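Local coordinates for protein EscN (Escherichia coli O127:H6, PDB 2OBL) that belongs to the ATP synthase alpha/beta family within the P-loop NTPase clan and is probably a component of the type III secretion apparatus, at residues D63-C68 against Q322-Q327; S85-M90 against H255-D260. The protein carries 1 engineered substitution. All coordinates share one frame; numbering follows the deposited sequence.

How the contacts relate
Both contacts are buried and apolar, contact 2 with its centre about 11 Å and contact 1 about 15 Å from the centre of the chain; contact 2 reaches toward the surface at the partly exposed Met90. Contact 2 sets helix 84-94, which follows what is probably the P-loop, against a loop of the same nucleotide-binding domain. Contact 1 joins a short helix of that domain to a helix of the C-terminal domain through an aromatic ring and branched aliphatic tips, whereas contact 2 rests on a proline ring met by a leucine and a methionine. Their centres are about 11 Å apart, and Gln327 N probably bonds to Phe256 O, linking 322-327 with 255-260.

Contact 1: residues D63-C68 against Q322-Q327; sequences DGLLTC and QNFIQQ
Leu65 and Ile325 meet through their methyl groups, CD1 of the leucine lying 3.9 Å from CG2 of the isoleucine, with the two side chains crossing at about a right angle. Ile325 CG2 is anti to its carbonyl carbon and beside the backbone N, which leaves this methyl as the branch that touches the leucine. The aromatic part comes from Phe324, whose ring is approached at its edge, near its plane. Gly64 CA is 4.2 Å from Phe324 CZ, and Leu65 CG is 4.4 Å from CE2 of the same ring. With CG anti to the backbone N (chi1 176°), the ring is carried to Gly64.

The two segments share no polar bond; within them, Thr67 OG1 bonds to Asp63 O at 2.8 Å from above the carbonyl plane, across the end of helix 60-65. Gln322 NE2 gives Gln326 OE1 a 2.8 Å bond in the carbonyl plane, on a lone pair.

The contact joins the nucleotide-binding domain to the C-terminal domain. Arg60 bonds to the carbonyls of Phe324 and Gln326, while helix 275-290 packs on Leu65 and Ile325, helix 335-345 on Leu65 and Phe324, and Ser266 of strand 265-266 bonds to Thr67 O.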
ATOM      1  N   ASP A  63       5.972  -9.662   3.780  1.00 21.32           N
ATOM      2  CA  ASP A  63       5.900 -11.005   3.199  1.00 20.79           C
ATOM      3  C   ASP A  63       6.032 -12.094   4.271  1.00 20.70           C
ATOM      4  O   ASP A  63       5.398 -13.163   4.190  1.00 19.78           O
ATOM      5  CB  ASP A  63       7.010 -11.196   2.162  1.00 21.67           C
ATOM      6  CG  ASP A  63       6.870 -10.267   0.950  1.00 22.25           C
ATOM      7  OD1 ASP A  63       5.774  -9.724   0.701  1.00 22.44           O
ATOM      8  OD2 ASP A  63       7.877 -10.094   0.234  1.00 22.82           O
ATOM      9  N   GLY A  64       6.876 -11.829   5.266  1.00 20.30           N
ATOM     10  CA  GLY A  64       7.117 -12.795   6.335  1.00 21.03           C
ATOM     11  C   GLY A  64       6.033 -12.842   7.400  1.00 19.63           C
ATOM     12  O   GLY A  64       5.568 -13.925   7.767  1.00 19.63           O
ATOM     13  N   LEU A  65       5.624 -11.673   7.891  1.00 19.39           N
ATOM     14  CA  LEU A  65       4.780 -11.601   9.093  1.00 19.48           C
ATOM     15  C   LEU A  65       3.360 -11.126   8.859  1.00 20.07           C
ATOM     16  O   LEU A  65       2.518 -11.245   9.755  1.00 19.67           O
ATOM     17  CB  LEU A  65       5.415 -10.668  10.129  1.00 20.09           C
ATOM     18  CG  LEU A  65       6.868 -10.946  10.505  1.00 20.25           C
ATOM     19  CD1 LEU A  65       7.343  -9.877  11.484  1.00 20.47           C
ATOM     20  CD2 LEU A  65       6.989 -12.345  11.120  1.00 20.07           C
ATOM     21  N   LEU A  66       3.097 -10.537   7.691  1.00 19.92           N
ATOM     22  CA  LEU A  66       1.806  -9.894   7.438  1.00 21.12           C
ATOM     23  C   LEU A  66       1.418 -10.132   5.987  1.00 20.90           C
ATOM     24  O   LEU A  66       1.008  -9.207   5.286  1.00 20.78           O
ATOM     25  CB  LEU A  66       1.922  -8.389   7.681  1.00 21.93           C
ATOM     26  CG  LEU A  66       2.398  -7.921   9.058  1.00 21.55           C
ATOM     27  CD1 LEU A  66       3.036  -6.503   9.015  1.00 22.69           C
ATOM     28  CD2 LEU A  66       1.222  -7.971  10.015  1.00 21.54           C
ATOM     29  N   THR A  67       1.569 -11.373   5.547  1.00 20.93           N
ATOM     30  CA  THR A  67       1.553 -11.695   4.123  1.00 20.72           C
ATOM     31  C   THR A  67       0.301 -11.240   3.391  1.00 20.54           C
ATOM     32  O   THR A  67      -0.827 -11.497   3.829  1.00 19.78           O
ATOM     33  CB  THR A  67       1.738 -13.198   3.898  1.00 21.12           C
ATOM     34  OG1 THR A  67       2.726 -13.693   4.817  1.00 20.17           O
ATOM     35  CG2 THR A  67       2.160 -13.462   2.470  1.00 20.97           C
ATOM     36  N   CYS A  68       0.524 -10.558   2.272  1.00 20.70           N
ATOM     37  CA  CYS A  68      -0.558 -10.035   1.443  1.00 21.89           C
ATOM     38  C   CYS A  68      -1.064 -11.126   0.517  1.00 20.13           C
ATOM     39  O   CYS A  68      -0.359 -12.093   0.259  1.00 20.54           O
ATOM     40  CB  CYS A  68      -0.074  -8.876   0.581  1.00 22.65           C
ATOM     41  SG  CYS A  68       0.462  -7.433   1.481  1.00 27.34           S
ATOM     42  N   GLN A 322      15.745  -8.265  14.190  1.00 26.79           N
ATOM     43  CA  GLN A 322      15.884  -6.899  13.702  1.00 26.76           C
ATOM     44  C   GLN A 322      16.490  -6.833  12.296  1.00 26.63           C
ATOM     45  O   GLN A 322      16.031  -6.056  11.463  1.00 25.70           O
ATOM     46  CB  GLN A 322      16.677  -6.035  14.696  1.00 27.50           C
ATOM     47  CG  GLN A 322      15.962  -5.824  16.025  1.00 28.28           C
ATOM     48  CD  GLN A 322      14.604  -5.160  15.856  1.00 29.40           C
ATOM     49  OE1 GLN A 322      13.588  -5.640  16.366  1.00 30.13           O
ATOM     50  NE2 GLN A 322      14.581  -4.058  15.128  1.00 29.33           N
ATOM     51  N   ASN A 323      17.505  -7.653  12.027  1.00 26.00           N
ATOM     52  CA  ASN A 323      18.078  -7.737  10.678  1.00 26.21           C
ATOM     53  C   ASN A 323      17.085  -8.257   9.644  1.00 25.11           C
ATOM     54  O   ASN A 323      17.215  -7.986   8.441  1.00 24.23           O
ATOM     55  CB  ASN A 323      19.316  -8.635  10.661  1.00 27.50           C
ATOM     56  CG  ASN A 323      20.525  -7.978  11.278  1.00 28.43           C
ATOM     57  OD1 ASN A 323      20.496  -6.801  11.641  1.00 29.50           O
ATOM     58  ND2 ASN A 323      21.605  -8.736  11.397  1.00 29.07           N
ATOM     59  N   PHE A 324      16.109  -9.023  10.120  1.00 24.08           N
ATOM     60  CA  PHE A 324      15.070  -9.574   9.260  1.00 23.49           C
ATOM     61  C   PHE A 324      14.038  -8.494   8.889  1.00 23.11           C
ATOM     62  O   PHE A 324      13.743  -8.272   7.708  1.00 21.85           O
ATOM     63  CB  PHE A 324      14.387 -10.760   9.953  1.00 24.26           C
ATOM     64  CG  PHE A 324      13.226 -11.345   9.176  1.00 24.78           C
ATOM     65  CD1 PHE A 324      13.448 -12.189   8.096  1.00 25.24           C
ATOM     66  CD2 PHE A 324      11.917 -11.053   9.533  1.00 24.99           C
ATOM     67  CE1 PHE A 324      12.388 -12.731   7.385  1.00 24.75           C
ATOM     68  CE2 PHE A 324      10.844 -11.586   8.811  1.00 25.54           C
ATOM     69  CZ  PHE A 324      11.086 -12.429   7.744  1.00 24.82           C
ATOM     70  N   ILE A 325      13.500  -7.816   9.898  1.00 22.15           N
ATOM     71  CA  ILE A 325      12.419  -6.855   9.636  1.00 21.98           C
ATOM     72  C   ILE A 325      12.928  -5.505   9.156  1.00 22.06           C
ATOM     73  O   ILE A 325      12.251  -4.824   8.385  1.00 21.33           O
ATOM     74  CB  ILE A 325      11.463  -6.675  10.840  1.00 21.86           C
ATOM     75  CG1 ILE A 325      12.221  -6.198  12.081  1.00 22.56           C
ATOM     76  CG2 ILE A 325      10.700  -7.975  11.105  1.00 22.65           C
ATOM     77  CD1 ILE A 325      11.333  -5.949  13.305  1.00 21.91           C
ATOM     78  N   GLN A 326      14.108  -5.104   9.619  1.00 22.14           N
ATOM     79  CA  GLN A 326      14.734  -3.926   9.053  1.00 22.59           C
ATOM     80  C   GLN A 326      15.352  -4.353   7.731  1.00 23.06           C
ATOM     81  O   GLN A 326      15.913  -5.458   7.615  1.00 23.10           O
ATOM     82  CB  GLN A 326      15.773  -3.312  10.007  1.00 23.31           C
ATOM     83  CG  GLN A 326      15.162  -2.729  11.271  1.00 23.34           C
ATOM     84  CD  GLN A 326      16.204  -2.197  12.237  1.00 24.11           C
ATOM     85  OE1 GLN A 326      16.211  -2.547  13.420  1.00 24.95           O
ATOM     86  NE2 GLN A 326      17.105  -1.361  11.731  1.00 24.47           N
ATOM     87  N   GLN A 327      15.232  -3.494   6.729  1.00 22.62           N
ATOM     88  CA  GLN A 327      15.631  -3.848   5.379  1.00 23.01           C
ATOM     89  C   GLN A 327      15.915  -2.595   4.573  1.00 23.63           C
ATOM     90  O   GLN A 327      15.053  -1.725   4.435  1.00 23.27           O
ATOM     91  CB  GLN A 327      14.502  -4.623   4.717  1.00 23.21           C
ATOM     92  CG  GLN A 327      14.842  -5.226   3.372  1.00 23.47           C
ATOM     93  CD  GLN A 327      13.669  -6.002   2.825  1.00 23.48           C
ATOM     94  OE1 GLN A 327      12.644  -6.119   3.484  1.00 22.46           O
ATOM     95  NE2 GLN A 327      13.808  -6.539   1.625  1.00 23.72           N
TER

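Contact 2: residues S85-M90 against H255-D260; sequences STLLGM and HFPAID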
ATOM      1  N   SER A  85       7.469   7.086   1.389  1.00 15.19           N
ATOM      2  CA  SER A  85       7.767   7.012  -0.044  1.00 15.71           C
ATOM      3  C   SER A  85       8.807   5.922  -0.343  1.00 14.48           C
ATOM      4  O   SER A  85       8.715   5.206  -1.353  1.00 13.85           O
ATOM      5  CB  SER A  85       8.191   8.376  -0.583  1.00 17.39           C
ATOM      6  OG  SER A  85       7.054   9.231  -0.654  1.00 19.47           O
ATOM      7  N   THR A  86       9.773   5.781   0.556  1.00 13.74           N
ATOM      8  CA  THR A  86      10.804   4.743   0.422  1.00 14.15           C
ATOM      9  C   THR A  86      10.191   3.338   0.430  1.00 13.97           C
ATOM     10  O   THR A  86      10.552   2.480  -0.391  1.00 12.94           O
ATOM     11  CB  THR A  86      11.857   4.863   1.541  1.00 14.38           C
ATOM     12  OG1 THR A  86      12.533   6.119   1.411  1.00 16.83           O
ATOM     13  CG2 THR A  86      12.899   3.740   1.431  1.00 16.05           C
ATOM     14  N   LEU A  87       9.255   3.108   1.351  1.00 13.88           N
ATOM     15  CA  LEU A  87       8.542   1.841   1.396  1.00 12.95           C
ATOM     16  C   LEU A  87       7.723   1.614   0.131  1.00 12.94           C
ATOM     17  O   LEU A  87       7.705   0.502  -0.405  1.00 12.22           O
ATOM     18  CB  LEU A  87       7.637   1.746   2.628  1.00 13.02           C
ATOM     19  CG  LEU A  87       6.789   0.478   2.704  1.00 13.34           C
ATOM     20  CD1 LEU A  87       7.644  -0.799   2.802  1.00 14.69           C
ATOM     21  CD2 LEU A  87       5.813   0.558   3.889  1.00 13.25           C
ATOM     22  N   LEU A  88       7.041   2.656  -0.345  1.00 11.40           N
ATOM     23  CA  LEU A  88       6.250   2.533  -1.566  1.00 12.36           C
ATOM     24  C   LEU A  88       7.178   2.195  -2.736  1.00 11.37           C
ATOM     25  O   LEU A  88       6.848   1.377  -3.571  1.00 11.78           O
ATOM     26  CB  LEU A  88       5.496   3.823  -1.884  1.00 12.89           C
ATOM     27  CG  LEU A  88       4.445   4.261  -0.861  1.00 13.68           C
ATOM     28  CD1 LEU A  88       3.556   5.338  -1.433  1.00 13.14           C
ATOM     29  CD2 LEU A  88       3.611   3.066  -0.431  1.00 12.85           C
ATOM     30  N   GLY A  89       8.330   2.843  -2.789  1.00 10.98           N
ATOM     31  CA  GLY A  89       9.318   2.520  -3.819  1.00 11.82           C
ATOM     32  C   GLY A  89       9.762   1.067  -3.758  1.00 12.85           C
ATOM     33  O   GLY A  89       9.856   0.388  -4.783  1.00 12.44           O
ATOM     34  N   MET A  90      10.054   0.585  -2.554  1.00 13.43           N
ATOM     35  CA  MET A  90      10.516  -0.796  -2.390  1.00 16.29           C
ATOM     36  C   MET A  90       9.470  -1.761  -2.908  1.00 13.75           C
ATOM     37  O   MET A  90       9.781  -2.769  -3.550  1.00 11.81           O
ATOM     38  CB  MET A  90      10.767  -1.090  -0.918  1.00 17.68           C
ATOM     39  CG  MET A  90      12.026  -0.463  -0.392  1.00 21.05           C
ATOM     40  SD  MET A  90      12.209  -0.831   1.360  1.00 23.38           S
ATOM     41  CE  MET A  90      12.136  -2.616   1.355  1.00 22.66           C
ATOM     42  N   HIS A 255      14.762   2.791  12.303  1.00 13.93           N
ATOM     43  CA  HIS A 255      14.273   1.446  12.050  1.00 14.59           C
ATOM     44  C   HIS A 255      13.365   1.504  10.823  1.00 14.84           C
ATOM     45  O   HIS A 255      12.224   1.952  10.906  1.00 15.69           O
ATOM     46  CB  HIS A 255      13.514   0.965  13.289  1.00 14.56           C
ATOM     47  CG  HIS A 255      12.836  -0.360  13.130  1.00 14.37           C
ATOM     48  ND1 HIS A 255      13.056  -1.410  13.994  1.00 14.48           N
ATOM     49  CD2 HIS A 255      11.907  -0.794  12.241  1.00 14.47           C
ATOM     50  CE1 HIS A 255      12.315  -2.442  13.627  1.00 14.89           C
ATOM     51  NE2 HIS A 255      11.609  -2.094  12.568  1.00 14.04           N
ATOM     52  N   PHE A 256      13.894   1.076   9.678  1.00 14.59           N
ATOM     53  CA  PHE A 256      13.159   1.133   8.408  1.00 14.34           C
ATOM     54  C   PHE A 256      13.143  -0.191   7.643  1.00 13.87           C
ATOM     55  O   PHE A 256      14.176  -0.876   7.575  1.00 13.93           O
ATOM     56  CB  PHE A 256      13.758   2.203   7.496  1.00 15.23           C
ATOM     57  CG  PHE A 256      13.664   3.595   8.048  1.00 16.54           C
ATOM     58  CD1 PHE A 256      12.452   4.262   8.070  1.00 17.01           C
ATOM     59  CD2 PHE A 256      14.792   4.239   8.521  1.00 17.54           C
ATOM     60  CE1 PHE A 256      12.371   5.559   8.574  1.00 17.95           C
ATOM     61  CE2 PHE A 256      14.723   5.533   9.026  1.00 17.38           C
ATOM     62  CZ  PHE A 256      13.520   6.190   9.047  1.00 16.91           C
ATOM     63  N   PRO A 257      11.991  -0.545   7.030  1.00 14.26           N
ATOM     64  CA  PRO A 257      10.691   0.163   7.070  1.00 14.66           C
ATOM     65  C   PRO A 257      10.159   0.312   8.491  1.00 14.05           C
ATOM     66  O   PRO A 257      10.306  -0.611   9.284  1.00 13.71           O
ATOM     67  CB  PRO A 257       9.763  -0.768   6.277  1.00 14.89           C
ATOM     68  CG  PRO A 257      10.699  -1.512   5.343  1.00 15.55           C
ATOM     69  CD  PRO A 257      11.925  -1.751   6.181  1.00 14.50           C
ATOM     70  N   ALA A 258       9.522   1.447   8.806  1.00 13.50           N
ATOM     71  CA  ALA A 258       9.139   1.766  10.180  1.00 12.93           C
ATOM     72  C   ALA A 258       7.799   1.140  10.552  1.00 13.17           C
ATOM     73  O   ALA A 258       6.934   1.800  11.133  1.00 13.03           O
ATOM     74  CB  ALA A 258       9.100   3.277  10.390  1.00 13.71           C
ATOM     75  N   ILE A 259       7.649  -0.137  10.226  1.00 12.97           N
ATOM     76  CA  ILE A 259       6.388  -0.827  10.400  1.00 12.64           C
ATOM     77  C   ILE A 259       6.226  -1.321  11.836  1.00 12.86           C
ATOM     78  O   ILE A 259       7.040  -2.100  12.336  1.00 13.18           O
ATOM     79  CB  ILE A 259       6.266  -2.036   9.449  1.00 12.94           C
ATOM     80  CG1 ILE A 259       6.371  -1.601   7.979  1.00 13.54           C
ATOM     81  CG2 ILE A 259       4.970  -2.763   9.722  1.00 12.69           C
ATOM     82  CD1 ILE A 259       6.633  -2.785   7.004  1.00 13.62           C
ATOM     83  N   ASP A 260       5.168  -0.878  12.496  1.00 12.94           N
ATOM     84  CA  ASP A 260       4.854  -1.412  13.814  1.00 13.76           C
ATOM     85  C   ASP A 260       4.073  -2.695  13.613  1.00 13.88           C
ATOM     86  O   ASP A 260       2.913  -2.668  13.210  1.00 13.27           O
ATOM     87  CB  ASP A 260       4.030  -0.403  14.614  1.00 13.16           C
ATOM     88  CG  ASP A 260       3.804  -0.843  16.056  1.00 14.70           C
ATOM     89  OD1 ASP A 260       3.271  -1.949  16.267  1.00 13.16           O
ATOM     90  OD2 ASP A 260       4.155  -0.072  16.974  1.00 15.14           O
TER
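Leu87 and Met90 converge on Pro257 CG from the helix side in the nucleotide-binding domain of this P-loop NTPase. Both belong to helix 84-94, which follows what is probably the Walker A loop, and Ser85 fits the end of that motif. They lie three residues apart, less than one helical turn, so both side chains leave the helix toward the loop 255-260.

The Leu87 and Pro257 side chains cross at about a right angle. Leu87 CG stands anti to the backbone N (chi1 176°), and the second torsion of 63° brings CD1 to the ring, 4.0 Å from Pro257 CG and 4.1 Å from Pro257 CB. A single methyl therefore bears on two neighbouring ring carbons. Met90 reaches the same corner of the ring through its sulfur, SD lying 4.3 Å from Pro257 CG, a looser apolar approach. Pro257 CG is thus touched by both helix residues.

The peptide bond before Pro257 is cis, a kink in the loop at the residue that meets the helix. Just beyond it Ala258 is the centre of an inverse gamma turn, closed by a weak 2.9 Å bond from Ile259 N to Pro257 O. Ala258 and Asp260 share backbone hydrogen bonds with Thr247 and Val245, respectively. Pro257 O lies in the plane of the His255 ring, at its edge, 3.4 Å from His255 CD2.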